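Local structure of glycoside hydrolase family 5 (Aspergillus oryzae, 6LA0) at residues D169-I172 / S173-N177; R268-S272 / E273-A277. The protein is a secreted glycoside hydrolase of family 5 that acts as a rutinosidase and may also release glucose from the non-reducing ends of beta-1,3-glucans. All blocks are in the same frame, centred on the assembly; numbering follows the deposited sequence.

Contact 1: D169-I172 / S173-N177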
loop_
_atom_site.group_PDB
_atom_site.type_symbol
_atom_site.label_atom_id
_atom_site.label_comp_id
_atom_site.label_asym_id
_atom_site.label_seq_id
_atom_site.Cartn_x
_atom_site.Cartn_y
_atom_site.Cartn_z
ATOM N N ASP A 169 -18.168 2.830 3.346
ATOM C CA ASP A 169 -19.077 3.966 3.496
ATOM C C ASP A 169 -18.376 5.154 4.146
ATOM O O ASP A 169 -18.580 6.307 3.744
ATOM C CB ASP A 169 -20.291 3.573 4.348
ATOM C CG ASP A 169 -21.313 2.720 3.593
ATOM O OD1 ASP A 169 -21.225 2.593 2.348
ATOM O OD2 ASP A 169 -22.213 2.164 4.266
ATOM N N ALA A 170 -17.553 4.883 5.162
ATOM C CA ALA A 170 -16.821 5.943 5.854
ATOM C C ALA A 170 -15.737 6.561 4.973
ATOM O O ALA A 170 -15.543 7.783 4.994
ATOM C CB ALA A 170 -16.207 5.394 7.146
ATOM N N VAL A 171 -15.017 5.741 4.193
ATOM C CA VAL A 171 -14.030 6.300 3.272
ATOM C C VAL A 171 -14.713 7.172 2.226
ATOM O O VAL A 171 -14.237 8.271 1.907
ATOM C CB VAL A 171 -13.199 5.176 2.625
ATOM C CG1 VAL A 171 -12.273 5.733 1.515
ATOM C CG2 VAL A 171 -12.411 4.412 3.693
ATOM N N ILE A 172 -15.838 6.693 1.673
ATOM C CA ILE A 172 -16.558 7.458 0.654
ATOM C C ILE A 172 -16.907 8.841 1.183
ATOM O O ILE A 172 -16.705 9.858 0.505
ATOM C CB ILE A 172 -17.820 6.701 0.196
ATOM C CG1 ILE A 172 -17.452 5.461 -0.627
ATOM C CG2 ILE A 172 -18.706 7.617 -0.620
ATOM C CD1 ILE A 172 -18.631 4.511 -0.867
ATOM N N SER A 173 -17.445 8.894 2.413
ATOM C CA SER A 173 -17.829 10.169 3.012
ATOM C C SER A 173 -16.619 11.083 3.184
ATOM O O SER A 173 -16.684 12.275 2.858
ATOM C CB SER A 173 -18.535 9.910 4.350
ATOM O OG SER A 173 -18.744 11.103 5.085
ATOM N N PHE A 174 -15.500 10.536 3.684
ATOM C CA PHE A 174 -14.254 11.301 3.812
ATOM C C PHE A 174 -13.856 11.954 2.487
ATOM O O PHE A 174 -13.518 13.145 2.437
ATOM C CB PHE A 174 -13.136 10.378 4.315
ATOM C CG PHE A 174 -11.793 11.056 4.475
ATOM C CD1 PHE A 174 -10.903 11.162 3.400
ATOM C CD2 PHE A 174 -11.403 11.558 5.710
ATOM C CE1 PHE A 174 -9.670 11.782 3.556
ATOM C CE2 PHE A 174 -10.167 12.176 5.876
ATOM C CZ PHE A 174 -9.298 12.285 4.798
ATOM N N VAL A 175 -13.886 11.178 1.397
ATOM C CA VAL A 175 -13.576 11.713 0.072
ATOM C C VAL A 175 -14.594 12.771 -0.339
ATOM O O VAL A 175 -14.229 13.853 -0.821
ATOM C CB VAL A 175 -13.514 10.565 -0.955
ATOM C CG1 VAL A 175 -13.392 11.106 -2.384
ATOM C CG2 VAL A 175 -12.398 9.603 -0.610
ATOM N N GLN A 176 -15.885 12.478 -0.154
ATOM C CA GLN A 176 -16.932 13.388 -0.610
ATOM C C GLN A 176 -16.865 14.736 0.104
ATOM O O GLN A 176 -17.115 15.782 -0.511
ATOM C CB GLN A 176 -18.303 12.745 -0.404
ATOM C CG GLN A 176 -18.685 11.742 -1.485
ATOM C CD GLN A 176 -18.770 12.370 -2.864
ATOM O OE1 GLN A 176 -17.758 12.529 -3.551
ATOM N NE2 GLN A 176 -19.985 12.734 -3.279
ATOM N N ASN A 177 -16.546 14.734 1.401
ATOM C CA ASN A 177 -16.503 15.952 2.198
ATOM C C ASN A 177 -15.088 16.513 2.326
ATOM O O ASN A 177 -14.839 17.383 3.170
ATOM C CB ASN A 177 -17.120 15.691 3.576
ATOM C CG ASN A 177 -18.544 15.177 3.465
ATOM O OD1 ASN A 177 -18.882 14.103 3.962
ATOM N ND2 ASN A 177 -19.375 15.926 2.769
#
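The phenyl ring of Phe174 is carried away from 169-172; it is the CB that settles against the preceding turn, 3.4 Å from Val171 O and 3.6 Å from Ala170 O. With CG anti to the backbone N (chi1 179°), the ring extends to meet Leu114 and Lys115 of helix 110-125 and Tyr184 of strand 184-187. Among the flat peptide groups, Ser173 N is hydrogen-bonded to Asp169 O (3.1 Å) and Gln176 N to Ile172 O (2.8 Å). With Phe174 N to Ala170 O and Val175 N to Val171 O, four successive i to i+4 bonds join 169-172 to 173-177, and Asn177 N to Ser173 O continues the run. This is the last part of helix 158-176, the crossover that joins parallel strands 128-133 and 184-187 of the TIM barrel. On the side facing strand 184-187, Val171 CG1 and Val175 CG2 approach to 4.4 Å, and both side chains touch Ile186. Toward helix 209-229, Ile172 CG2 lies 4.2 Å from Gln176 CG, and both residues also meet Val229. Two polar ends reach further: Asp169 forms a salt bridge with Arg225, and Gln176 OE1 accepts from Asn230 ND2.

Contact 2: R268-S272 / E273-A277. With NAG (2-acetamido-2-deoxy-beta-D-glucopyranose), chain G.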
loop_
_atom_site.group_PDB
_atom_site.type_symbol
_atom_site.label_atom_id
_atom_site.label_comp_id
_atom_site.label_asym_id
_atom_site.label_seq_id
_atom_site.Cartn_x
_atom_site.Cartn_y
_atom_site.Cartn_z
ATOM N N ARG A 268 13.683 -13.449 -4.199
ATOM C CA ARG A 268 13.912 -14.037 -5.510
ATOM C C ARG A 268 15.397 -14.085 -5.845
ATOM O O ARG A 268 16.161 -13.182 -5.476
ATOM C CB ARG A 268 13.156 -13.261 -6.584
ATOM C CG ARG A 268 11.677 -13.612 -6.603
ATOM C CD ARG A 268 10.850 -12.478 -7.173
ATOM N NE ARG A 268 11.035 -12.350 -8.611
ATOM C CZ ARG A 268 10.564 -11.339 -9.332
ATOM N NH1 ARG A 268 9.870 -10.356 -8.753
ATOM N NH2 ARG A 268 10.787 -11.317 -10.632
ATOM N N ASN A 269 15.797 -15.134 -6.567
ATOM C CA ASN A 269 17.195 -15.342 -6.937
ATOM C C ASN A 269 17.626 -14.340 -8.000
ATOM O O ASN A 269 17.597 -14.630 -9.200
ATOM C CB ASN A 269 17.420 -16.776 -7.424
ATOM C CG ASN A 269 18.900 -17.137 -7.538
ATOM O OD1 ASN A 269 19.771 -16.260 -7.544
ATOM N ND2 ASN A 269 19.190 -18.436 -7.632
ATOM N N VAL A 270 18.072 -13.175 -7.543
ATOM C CA VAL A 270 18.465 -12.057 -8.389
ATOM C C VAL A 270 19.472 -11.241 -7.588
ATOM O O VAL A 270 19.492 -11.302 -6.355
ATOM C CB VAL A 270 17.219 -11.233 -8.826
ATOM C CG1 VAL A 270 16.491 -10.642 -7.616
ATOM C CG2 VAL A 270 17.575 -10.150 -9.843
ATOM N N THR A 271 20.332 -10.504 -8.287
ATOM C CA THR A 271 21.367 -9.686 -7.669
ATOM C C THR A 271 21.162 -8.231 -8.058
ATOM O O THR A 271 20.429 -7.917 -9.002
ATOM C CB THR A 271 22.779 -10.122 -8.095
ATOM O OG1 THR A 271 22.928 -9.946 -9.509
ATOM C CG2 THR A 271 23.019 -11.581 -7.751
ATOM N N SER A 272 21.818 -7.331 -7.327
ATOM C CA SER A 272 21.761 -5.921 -7.706
ATOM C C SER A 272 22.242 -5.722 -9.150
ATOM O O SER A 272 21.674 -4.919 -9.907
ATOM C CB SER A 272 22.596 -5.092 -6.722
ATOM O OG SER A 272 21.923 -5.006 -5.468
ATOM N N GLU A 273 23.267 -6.476 -9.552
ATOM C CA GLU A 273 23.793 -6.391 -10.912
ATOM C C GLU A 273 22.720 -6.673 -11.949
ATOM O O GLU A 273 22.481 -5.851 -12.845
ATOM C CB GLU A 273 24.938 -7.378 -11.069
ATOM C CG GLU A 273 25.687 -7.103 -12.382
ATOM C CD GLU A 273 25.653 -8.206 -13.451
ATOM O OE1 GLU A 273 25.919 -9.386 -13.133
ATOM O OE2 GLU A 273 25.539 -7.832 -14.637
ATOM N N THR A 274 21.977 -7.762 -11.762
ATOM C CA THR A 274 21.033 -8.258 -12.760
ATOM C C THR A 274 19.615 -7.772 -12.525
ATOM O O THR A 274 18.701 -8.162 -13.265
ATOM C CB THR A 274 21.064 -9.787 -12.775
ATOM O OG1 THR A 274 20.790 -10.274 -11.461
ATOM C CG2 THR A 274 22.459 -10.297 -13.233
ATOM N N LEU A 275 19.416 -6.934 -11.507
ATOM C CA LEU A 275 18.061 -6.504 -11.187
ATOM C C LEU A 275 17.360 -5.768 -12.322
ATOM O O LEU A 275 16.157 -6.017 -12.510
ATOM C CB LEU A 275 18.058 -5.645 -9.918
ATOM C CG LEU A 275 16.679 -5.156 -9.493
ATOM C CD1 LEU A 275 15.720 -6.327 -9.218
ATOM C CD2 LEU A 275 16.842 -4.260 -8.272
ATOM N N PRO A 276 17.999 -4.868 -13.093
ATOM C CA PRO A 276 17.218 -4.121 -14.103
ATOM C C PRO A 276 16.519 -5.006 -15.119
ATOM O O PRO A 276 15.355 -4.746 -15.457
ATOM C CB PRO A 276 18.270 -3.223 -14.769
ATOM C CG PRO A 276 19.335 -3.055 -13.714
ATOM C CD PRO A 276 19.398 -4.385 -13.033
ATOM N N ALA A 277 17.198 -6.036 -15.627
ATOM C CA ALA A 277 16.542 -6.974 -16.538
ATOM C C ALA A 277 15.256 -7.519 -15.924
ATOM O O ALA A 277 14.227 -7.618 -16.603
ATOM C CB ALA A 277 17.499 -8.115 -16.902
HETATM C C1 NAG G . 20.557 -18.884 -7.771
HETATM C C2 NAG G . 20.777 -20.342 -7.347
HETATM C C3 NAG G . 22.229 -20.751 -7.590
HETATM C C4 NAG G . 22.630 -20.471 -9.032
HETATM C C5 NAG G . 22.349 -19.015 -9.386
HETATM C C6 NAG G . 22.605 -18.704 -10.841
HETATM C C7 NAG G . 19.780 -21.637 -5.517
HETATM C C8 NAG G . 19.490 -21.690 -4.045
HETATM N N2 NAG G . 20.416 -20.545 -5.953
HETATM O O3 NAG G . 22.394 -22.134 -7.294
HETATM O O4 NAG G . 24.017 -20.734 -9.229
HETATM O O5 NAG G . 20.969 -18.711 -9.141
HETATM O O6 NAG G . 21.550 -17.924 -11.388
HETATM O O7 NAG G . 19.453 -22.542 -6.274
HETATM O O HOH W 1 24.927 -11.322 -10.517
#
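After Asn269, the centre of an inverse gamma turn whose ND2 is joined covalently to NAG C1 (1.4 Å), Val270 sends CG2 past the Thr274 side chain, 3.6 Å from its OG1, and on to Leu275 CD1 at 4.3 Å. At Thr271, OG1, placed between its own backbone N and carbonyl carbon (chi1 63°), crosses to Thr274 OG1 in a 2.9 Å hydrogen bond that either could donate. A water 2.6 Å from Thr271 OG1 extends this pairing, donating a weak bond to Glu273 OE1. The loop 268-274 leads from barrel strand 257-265 into helix 275-285, part of the beta-alpha-beta unit that continues to strand 294-303. Thr271 O receives a weak, strongly bent bond from Thr274 N (3.2 Å, 121°) and also has Leu275 CB 3.4 Å away. Ser272 follows with its O accepting a long, weak bond from Leu275 N (3.4 Å) and another bond from Asn315 ND2 of helix 312-326. The Ser272 hydroxyl pairs outside the two segments with Ser308 N, while Leu275 packs on Ile301 and Thr303 of strand 294-303.

Contact 1 comes first along the chain and closes before contact 2 opens. Their centres are about 42 Å apart, their nearest atoms about 29 Å, and they lie on opposite sides of the chain's centre. Both belong to the same TIM-barrel domain but to different beta-alpha-beta units, contact 1 at the end of a helix and contact 2 at the start of one. Contact 1 closes helix 158-176, before the chain enters barrel strand 184-187. Contact 2 spans the loop after barrel strand 257-265 and the first turn of helix 275-285. In a TIM barrel, loops following strands border the catalytic side, so the loop of contact 2 probably belongs to that side, while its glycan lies at the protein surface.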